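Local coordinates for putative peptidase (Parabacteroides merdae, PDB 4L8K), which is a putative serine peptidase of family S41, probably hydrolysing peptide bonds in polypeptide substrates, at residues A[165-179]-A[227-239]. Sequence-based numbering, arbitrary orientation. Where two conformers were deposited one is given.
Sequences SDRIASRFLEERILT and DFVNVMRLLPQVT
The methyl CE of M232, a selenomethionine, sits over the centre of the F172 ring, 3.8 Å from its centroid, a CH-pi contact. Bends at chi2 and chi3 curl the chain back to put it there, leaving SE oblique to the same ring in a Met-aromatic contact. With CG anti to its backbone N (chi1 172°), F228 turns a ring edge to the backbone N of A169, and F228 CE1 lies 3.7 Å from I168 CG2. Further along, L235 CD1 touches F172 CB at 3.5 Å, L173 CD1 rests against both L235 methyls, and L235 CD2 also meets I177 CD1. V231 fits between A169 CB and T179, whose CB lies 3.8 Å from V231 CG2.

The polar links flank this apolar seam. Q237 NE2 donates to F172 O (2.9 Å, nearly straight) on a lone pair in the carbonyl plane, and a water bridges the same oxygen to Q237 OE1. A second water joins T179 O to N230 OD1, which also accepts from R233 NE and NH2 (2.9 Å to NH2), a side-on grip. A leucine in place of N230 would probably leave the R233 guanidinium without this acceptor and break the water bridge to T179.

Helices 162-169 and 224-232 run nearly parallel, their segment axes 24° apart, with strand 177-182 alongside. F172 and M232 also pack on strand 213-217 of the central sheet, while helix 134-143 borders I168, within the ClpP/crotonase-type domain of this peptidase family.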
ATOM      1  N   SER A 165     -10.039   2.979   5.776  1.00 25.22           N
ATOM      2  CA  SER A 165      -9.169   1.865   6.114  1.00 25.32           C
ATOM      3  C   SER A 165      -9.641   1.251   7.441  1.00 25.27           C
ATOM      4  O   SER A 165     -10.024   0.088   7.438  1.00 25.54           O
ATOM      5  CB  SER A 165      -7.725   2.345   6.198  1.00 31.76           C
ATOM      6  OG  SER A 165      -6.875   1.222   6.059  1.00 48.96           O
ATOM      7  N   ASP A 166      -9.696   2.063   8.528  1.00 21.31           N
ATOM      8  CA  ASP A 166     -10.139   1.640   9.868  0.50 21.91           C
ATOM      9  C   ASP A 166     -11.578   1.152   9.884  1.00 25.50           C
ATOM     10  O   ASP A 166     -11.874   0.175  10.568  1.00 24.23           O
ATOM     11  CB  ASP A 166     -10.001   2.791  10.887  0.50 24.39           C
ATOM     12  CG  ASP A 166      -8.752   2.734  11.739  0.50 33.76           C
ATOM     13  OD1 ASP A 166      -7.657   2.482  11.180  0.50 34.22           O
ATOM     14  OD2 ASP A 166      -8.852   3.009  12.943  0.50 39.77           O
ATOM     15  N   ARG A 167     -12.476   1.823   9.145  1.00 23.82           N
ATOM     16  CA  ARG A 167     -13.900   1.477   9.079  1.00 24.39           C
ATOM     17  C   ARG A 167     -14.110   0.099   8.435  1.00 27.67           C
ATOM     18  O   ARG A 167     -14.916  -0.673   8.937  1.00 27.56           O
ATOM     19  CB  ARG A 167     -14.674   2.561   8.301  1.00 26.64           C
ATOM     20  CG  ARG A 167     -16.177   2.336   8.252  1.00 33.18           C
ATOM     21  CD  ARG A 167     -16.849   3.445   7.485  1.00 29.74           C
ATOM     22  NE  ARG A 167     -16.982   4.658   8.300  1.00 28.26           N
ATOM     23  CZ  ARG A 167     -17.345   5.855   7.847  1.00 29.72           C
ATOM     24  NH1 ARG A 167     -17.624   6.035   6.558  1.00 26.69           N
ATOM     25  NH2 ARG A 167     -17.395   6.886   8.665  1.00 24.23           N
ATOM     26  N   ILE A 168     -13.389  -0.213   7.347  1.00 23.67           N
ATOM     27  CA  ILE A 168     -13.519  -1.528   6.698  1.00 21.77           C
ATOM     28  C   ILE A 168     -12.865  -2.614   7.586  1.00 22.96           C
ATOM     29  O   ILE A 168     -13.543  -3.565   7.938  1.00 20.58           O
ATOM     30  CB  ILE A 168     -12.977  -1.550   5.241  1.00 24.20           C
ATOM     31  CG1 ILE A 168     -13.798  -0.603   4.346  1.00 24.78           C
ATOM     32  CG2 ILE A 168     -13.008  -2.969   4.665  1.00 25.67           C
ATOM     33  CD1 ILE A 168     -12.958  -0.058   3.139  1.00 27.64           C
ATOM     34  N   ALA A 169     -11.589  -2.435   7.994  1.00 21.07           N
ATOM     35  CA  ALA A 169     -10.839  -3.414   8.807  1.00 20.57           C
ATOM     36  C   ALA A 169     -11.551  -3.808  10.099  1.00 23.90           C
ATOM     37  O   ALA A 169     -11.503  -4.985  10.474  1.00 23.86           O
ATOM     38  CB  ALA A 169      -9.453  -2.884   9.125  1.00 21.10           C
ATOM     39  N   SER A 170     -12.214  -2.842  10.766  1.00 19.54           N
ATOM     40  CA  SER A 170     -12.919  -3.058  12.037  1.00 19.90           C
ATOM     41  C   SER A 170     -14.125  -4.043  11.908  1.00 26.54           C
ATOM     42  O   SER A 170     -14.561  -4.594  12.923  1.00 27.49           O
ATOM     43  CB  SER A 170     -13.349  -1.728  12.652  1.00 21.75           C
ATOM     44  OG  SER A 170     -14.361  -1.108  11.878  1.00 28.56           O
ATOM     45  N   ARG A 171     -14.590  -4.320  10.662  1.00 24.09           N
ATOM     46  CA  ARG A 171     -15.669  -5.260  10.356  1.00 23.73           C
ATOM     47  C   ARG A 171     -15.203  -6.717  10.379  1.00 29.98           C
ATOM     48  O   ARG A 171     -16.031  -7.614  10.319  1.00 32.85           O
ATOM     49  CB  ARG A 171     -16.289  -4.958   8.981  1.00 22.95           C
ATOM     50  CG  ARG A 171     -16.928  -3.573   8.859  1.00 30.80           C
ATOM     51  CD  ARG A 171     -18.046  -3.384   9.874  1.00 32.20           C
ATOM     52  NE  ARG A 171     -18.820  -2.174   9.617  1.00 24.39           N
ATOM     53  CZ  ARG A 171     -20.010  -2.157   9.031  1.00 32.35           C
ATOM     54  NH1 ARG A 171     -20.597  -3.288   8.681  1.00 17.17           N
ATOM     55  NH2 ARG A 171     -20.637  -1.007   8.823  1.00 30.11           N
ATOM     56  N   PHE A 172     -13.900  -6.970  10.503  1.00 24.97           N
ATOM     57  CA  PHE A 172     -13.365  -8.328  10.465  1.00 22.84           C
ATOM     58  C   PHE A 172     -12.754  -8.746  11.817  1.00 29.28           C
ATOM     59  O   PHE A 172     -12.232  -9.854  11.950  1.00 29.11           O
ATOM     60  CB  PHE A 172     -12.334  -8.423   9.328  1.00 22.62           C
ATOM     61  CG  PHE A 172     -12.929  -8.130   7.973  1.00 21.38           C
ATOM     62  CD1 PHE A 172     -13.492  -9.149   7.208  1.00 22.79           C
ATOM     63  CD2 PHE A 172     -12.941  -6.838   7.465  1.00 21.52           C
ATOM     64  CE1 PHE A 172     -14.085  -8.876   5.973  1.00 23.20           C
ATOM     65  CE2 PHE A 172     -13.521  -6.566   6.220  1.00 24.85           C
ATOM     66  CZ  PHE A 172     -14.078  -7.597   5.474  1.00 23.03           C
ATOM     67  N   LEU A 173     -12.890  -7.891  12.829  1.00 27.50           N
ATOM     68  CA  LEU A 173     -12.362  -8.113  14.174  1.00 26.94           C
ATOM     69  C   LEU A 173     -13.364  -8.793  15.077  1.00 30.16           C
ATOM     70  O   LEU A 173     -14.562  -8.537  14.985  1.00 28.58           O
ATOM     71  CB  LEU A 173     -11.954  -6.760  14.784  1.00 27.22           C
ATOM     72  CG  LEU A 173     -10.482  -6.349  14.665  1.00 31.82           C
ATOM     73  CD1 LEU A 173     -10.052  -6.191  13.213  1.00 32.32           C
ATOM     74  CD2 LEU A 173     -10.249  -5.058  15.367  1.00 29.86           C
ATOM     75  N   GLU A 174     -12.859  -9.658  15.970  1.00 29.85           N
ATOM     76  CA  GLU A 174     -13.631 -10.375  16.988  1.00 29.97           C
ATOM     77  C   GLU A 174     -13.512  -9.630  18.311  1.00 34.81           C
ATOM     78  O   GLU A 174     -14.433  -9.617  19.134  1.00 36.92           O
ATOM     79  CB  GLU A 174     -13.104 -11.816  17.135  1.00 31.64           C
ATOM     80  N   GLU A 175     -12.357  -8.990  18.508  1.00 29.06           N
ATOM     81  CA  GLU A 175     -12.009  -8.263  19.724  1.00 28.72           C
ATOM     82  C   GLU A 175     -10.998  -7.188  19.406  1.00 30.82           C
ATOM     83  O   GLU A 175     -10.385  -7.225  18.334  1.00 31.03           O
ATOM     84  CB  GLU A 175     -11.424  -9.250  20.771  1.00 30.99           C
ATOM     85  CG  GLU A 175     -10.152  -9.943  20.301  1.00 46.52           C
ATOM     86  CD  GLU A 175      -9.479 -10.947  21.212  1.00 81.21           C
ATOM     87  OE1 GLU A 175     -10.026 -11.249  22.299  1.00 83.78           O
ATOM     88  OE2 GLU A 175      -8.400 -11.447  20.821  1.00 84.74           O
ATOM     89  N   ARG A 176     -10.791  -6.254  20.347  1.00 27.24           N
ATOM     90  CA  ARG A 176      -9.785  -5.196  20.260  1.00 26.93           C
ATOM     91  C   ARG A 176      -8.408  -5.860  20.108  1.00 31.39           C
ATOM     92  O   ARG A 176      -8.143  -6.871  20.756  1.00 31.89           O
ATOM     93  CB  ARG A 176      -9.860  -4.281  21.511  1.00 28.08           C
ATOM     94  CG  ARG A 176      -8.845  -3.115  21.526  1.00 36.89           C
ATOM     95  CD  ARG A 176      -9.207  -2.139  22.624  1.00 37.15           C
ATOM     96  NE  ARG A 176      -8.160  -1.155  22.921  1.00 34.70           N
ATOM     97  CZ  ARG A 176      -8.030   0.022  22.312  1.00 51.08           C
ATOM     98  NH1 ARG A 176      -8.846   0.360  21.315  1.00 41.76           N
ATOM     99  NH2 ARG A 176      -7.059   0.852  22.664  1.00 35.88           N
ATOM    100  N   ILE A 177      -7.581  -5.354  19.190  1.00 28.76           N
ATOM    101  CA  ILE A 177      -6.255  -5.925  18.918  1.00 28.06           C
ATOM    102  C   ILE A 177      -5.219  -4.849  18.706  1.00 30.95           C
ATOM    103  O   ILE A 177      -5.542  -3.739  18.280  1.00 30.10           O
ATOM    104  CB  ILE A 177      -6.262  -6.859  17.653  1.00 30.03           C
ATOM    105  CG1 ILE A 177      -6.752  -6.122  16.366  1.00 29.73           C
ATOM    106  CG2 ILE A 177      -6.978  -8.185  17.908  1.00 29.46           C
ATOM    107  CD1 ILE A 177      -6.096  -6.609  14.995  1.00 33.05           C
ATOM    108  N   LEU A 178      -3.955  -5.221  18.940  1.00 26.52           N
ATOM    109  CA  LEU A 178      -2.790  -4.434  18.610  1.00 25.53           C
ATOM    110  C   LEU A 178      -2.609  -4.600  17.102  1.00 26.33           C
ATOM    111  O   LEU A 178      -2.588  -5.734  16.642  1.00 24.88           O
ATOM    112  CB  LEU A 178      -1.579  -4.965  19.420  1.00 26.70           C
ATOM    113  CG  LEU A 178      -0.203  -4.374  19.053  1.00 30.68           C
ATOM    114  CD1 LEU A 178      -0.096  -2.925  19.480  1.00 31.07           C
ATOM    115  CD2 LEU A 178       0.923  -5.211  19.643  1.00 29.95           C
ATOM    116  N   THR A 179      -2.538  -3.497  16.325  1.00 23.71           N
ATOM    117  CA  THR A 179      -2.408  -3.581  14.857  1.00 22.74           C
ATOM    118  C   THR A 179      -0.957  -3.417  14.405  1.00 26.36           C
ATOM    119  O   THR A 179      -0.587  -3.818  13.301  1.00 25.40           O
ATOM    120  CB  THR A 179      -3.309  -2.543  14.159  1.00 24.95           C
ATOM    121  OG1 THR A 179      -2.814  -1.222  14.394  1.00 28.04           O
ATOM    122  CG2 THR A 179      -4.767  -2.662  14.562  1.00 12.28           C
ATOM    123  N   ASP A 227      -1.196  -0.322   5.050  1.00 21.50           N
ATOM    124  CA  ASP A 227      -1.584  -0.363   6.471  1.00 21.81           C
ATOM    125  C   ASP A 227      -2.829  -1.221   6.675  1.00 25.26           C
ATOM    126  O   ASP A 227      -2.927  -1.897   7.692  1.00 26.33           O
ATOM    127  CB  ASP A 227      -1.821   1.053   7.016  1.00 23.59           C
ATOM    128  CG  ASP A 227      -0.663   2.013   6.854  1.00 30.94           C
ATOM    129  OD1 ASP A 227       0.501   1.539   6.698  1.00 30.90           O
ATOM    130  OD2 ASP A 227      -0.900   3.227   6.918  1.00 34.26           O
ATOM    131  N   PHE A 228      -3.786  -1.163   5.732  1.00 20.50           N
ATOM    132  CA  PHE A 228      -5.011  -1.970   5.727  1.00 20.11           C
ATOM    133  C   PHE A 228      -4.626  -3.478   5.647  1.00 22.67           C
ATOM    134  O   PHE A 228      -5.126  -4.291   6.429  1.00 20.19           O
ATOM    135  CB  PHE A 228      -5.925  -1.578   4.513  1.00 20.73           C
ATOM    136  CG  PHE A 228      -7.119  -2.484   4.322  1.00 21.02           C
ATOM    137  CD1 PHE A 228      -8.234  -2.377   5.152  1.00 22.89           C
ATOM    138  CD2 PHE A 228      -7.135  -3.442   3.310  1.00 21.85           C
ATOM    139  CE1 PHE A 228      -9.348  -3.213   4.976  1.00 23.24           C
ATOM    140  CE2 PHE A 228      -8.238  -4.287   3.149  1.00 23.53           C
ATOM    141  CZ  PHE A 228      -9.343  -4.159   3.976  1.00 21.48           C
ATOM    142  N   VAL A 229      -3.747  -3.828   4.686  1.00 19.35           N
ATOM    143  CA  VAL A 229      -3.273  -5.194   4.477  1.00 19.82           C
ATOM    144  C   VAL A 229      -2.576  -5.683   5.766  1.00 23.40           C
ATOM    145  O   VAL A 229      -2.839  -6.795   6.217  1.00 22.24           O
ATOM    146  CB  VAL A 229      -2.362  -5.278   3.221  1.00 22.91           C
ATOM    147  CG1 VAL A 229      -1.595  -6.605   3.171  1.00 22.45           C
ATOM    148  CG2 VAL A 229      -3.204  -5.112   1.949  1.00 22.08           C
ATOM    149  N   ASN A 230      -1.754  -4.820   6.377  1.00 20.36           N
ATOM    150  CA  ASN A 230      -1.047  -5.118   7.607  1.00 21.18           C
ATOM    151  C   ASN A 230      -2.008  -5.560   8.734  1.00 25.93           C
ATOM    152  O   ASN A 230      -1.686  -6.489   9.472  1.00 25.61           O
ATOM    153  CB  ASN A 230      -0.242  -3.916   8.060  1.00 22.58           C
ATOM    154  CG  ASN A 230       0.563  -4.139   9.328  1.00 41.04           C
ATOM    155  OD1 ASN A 230       1.206  -5.165   9.534  1.00 31.22           O
ATOM    156  ND2 ASN A 230       0.527  -3.184  10.217  1.00 41.73           N
ATOM    157  N   VAL A 231      -3.158  -4.890   8.867  1.00 21.74           N
ATOM    158  CA  VAL A 231      -4.132  -5.219   9.906  1.00 22.54           C
ATOM    159  C   VAL A 231      -4.860  -6.519   9.537  1.00 22.91           C
ATOM    160  O   VAL A 231      -5.025  -7.390  10.390  1.00 23.40           O
ATOM    161  CB  VAL A 231      -5.130  -4.044  10.154  1.00 28.15           C
ATOM    162  CG1 VAL A 231      -6.180  -4.411  11.214  1.00 29.03           C
ATOM    163  CG2 VAL A 231      -4.388  -2.769  10.551  1.00 28.25           C
HETATM  164  N   MSE A 232      -5.272  -6.652   8.266  1.00 16.99           N
HETATM  165  CA  MSE A 232      -6.053  -7.790   7.793  1.00 15.02           C
HETATM  166  C   MSE A 232      -5.302  -9.112   7.954  1.00 20.22           C
HETATM  167  O   MSE A 232      -5.921 -10.073   8.411  1.00 20.18           O
HETATM  168  CB  MSE A 232      -6.511  -7.584   6.337  1.00 14.76           C
HETATM  169  CG  MSE A 232      -7.515  -6.425   6.196  1.00 17.96           C
HETATM  170 SE   MSE A 232      -9.266  -6.758   7.005  0.75 21.11          SE
HETATM  171  CE  MSE A 232      -9.894  -8.008   5.745  1.00 15.65           C
ATOM    172  N   ARG A 233      -3.973  -9.147   7.680  1.00 16.12           N
ATOM    173  CA  ARG A 233      -3.185 -10.378   7.800  1.00 17.13           C
ATOM    174  C   ARG A 233      -2.988 -10.833   9.248  1.00 24.46           C
ATOM    175  O   ARG A 233      -2.442 -11.926   9.459  1.00 25.84           O
ATOM    176  CB  ARG A 233      -1.821 -10.282   7.074  1.00 21.57           C
ATOM    177  CG  ARG A 233      -0.955  -9.073   7.396  1.00 28.46           C
ATOM    178  CD  ARG A 233      -0.196  -9.200   8.689  1.00 30.45           C
ATOM    179  NE  ARG A 233       0.816  -8.147   8.783  1.00 32.39           N
ATOM    180  CZ  ARG A 233       2.070  -8.304   8.395  1.00 34.90           C
ATOM    181  NH1 ARG A 233       2.476  -9.468   7.912  1.00 21.48           N
ATOM    182  NH2 ARG A 233       2.933  -7.304   8.501  1.00 33.70           N
ATOM    183  N   LEU A 234      -3.419 -10.028  10.250  1.00 21.08           N
ATOM    184  CA  LEU A 234      -3.335 -10.432  11.661  1.00 20.87           C
ATOM    185  C   LEU A 234      -4.537 -11.260  12.063  1.00 25.59           C
ATOM    186  O   LEU A 234      -4.547 -11.834  13.143  1.00 28.60           O
ATOM    187  CB  LEU A 234      -3.285  -9.187  12.592  1.00 21.38           C
ATOM    188  CG  LEU A 234      -2.182  -8.141  12.376  1.00 24.79           C
ATOM    189  CD1 LEU A 234      -2.424  -6.945  13.267  1.00 24.43           C
ATOM    190  CD2 LEU A 234      -0.804  -8.729  12.645  1.00 25.05           C
ATOM    191  N   LEU A 235      -5.570 -11.298  11.219  1.00 21.50           N
ATOM    192  CA  LEU A 235      -6.839 -11.927  11.536  1.00 21.64           C
ATOM    193  C   LEU A 235      -6.888 -13.397  11.113  1.00 24.97           C
ATOM    194  O   LEU A 235      -6.417 -13.765  10.028  1.00 24.56           O
ATOM    195  CB  LEU A 235      -7.976 -11.103  10.927  1.00 21.87           C
ATOM    196  CG  LEU A 235      -7.936  -9.585  11.297  1.00 25.86           C
ATOM    197  CD1 LEU A 235      -9.040  -8.810  10.588  1.00 24.21           C
ATOM    198  CD2 LEU A 235      -8.013  -9.366  12.824  1.00 27.43           C
ATOM    199  N   PRO A 236      -7.413 -14.260  12.024  1.00 20.86           N
ATOM    200  CA  PRO A 236      -7.399 -15.718  11.769  1.00 20.10           C
ATOM    201  C   PRO A 236      -8.176 -16.177  10.521  1.00 23.98           C
ATOM    202  O   PRO A 236      -7.789 -17.185   9.923  1.00 23.83           O
ATOM    203  CB  PRO A 236      -8.028 -16.316  13.048  1.00 22.06           C
ATOM    204  CG  PRO A 236      -8.790 -15.186  13.699  1.00 25.63           C
ATOM    205  CD  PRO A 236      -7.968 -13.948  13.361  1.00 21.53           C
ATOM    206  N   GLN A 237      -9.256 -15.474  10.127  1.00 18.61           N
ATOM    207  CA  GLN A 237     -10.043 -15.882   8.961  1.00 18.59           C
ATOM    208  C   GLN A 237      -9.472 -15.323   7.655  1.00 22.48           C
ATOM    209  O   GLN A 237      -9.980 -15.676   6.587  1.00 22.82           O
ATOM    210  CB  GLN A 237     -11.529 -15.478   9.108  1.00 19.84           C
ATOM    211  CG  GLN A 237     -11.832 -13.991   8.843  1.00 25.85           C
ATOM    212  CD  GLN A 237     -11.665 -13.082  10.031  1.00 29.28           C
ATOM    213  OE1 GLN A 237     -10.782 -13.258  10.895  1.00 22.31           O
ATOM    214  NE2 GLN A 237     -12.517 -12.070  10.081  1.00 20.83           N
ATOM    215  N   VAL A 238      -8.411 -14.509   7.725  1.00 18.36           N
ATOM    216  CA  VAL A 238      -7.881 -13.840   6.533  1.00 18.32           C
ATOM    217  C   VAL A 238      -6.631 -14.522   5.949  1.00 24.49           C
ATOM    218  O   VAL A 238      -5.675 -14.818   6.671  1.00 26.43           O
ATOM    219  CB  VAL A 238      -7.590 -12.321   6.801  1.00 20.66           C
ATOM    220  CG1 VAL A 238      -6.929 -11.643   5.600  1.00 20.21           C
ATOM    221  CG2 VAL A 238      -8.846 -11.559   7.224  1.00 19.44           C
ATOM    222  N   THR A 239      -6.644 -14.700   4.617  1.00 19.88           N
ATOM    223  CA  THR A 239      -5.495 -15.110   3.816  1.00 20.15           C
ATOM    224  C   THR A 239      -5.229 -13.971   2.826  1.00 21.72           C
ATOM    225  O   THR A 239      -6.167 -13.486   2.195  1.00 20.53           O
ATOM    226  CB  THR A 239      -5.711 -16.449   3.104  1.00 24.28           C
ATOM    227  OG1 THR A 239      -6.096 -17.429   4.057  1.00 27.63           O
ATOM    228  CG2 THR A 239      -4.464 -16.911   2.350  1.00 21.11           C
TER
HETATM  229  O   HOH W   1     -11.372 -11.940  13.399  1.00 33.85           O
HETATM  230  O   HOH W   2       1.040  -5.726  12.274  1.00 31.67           O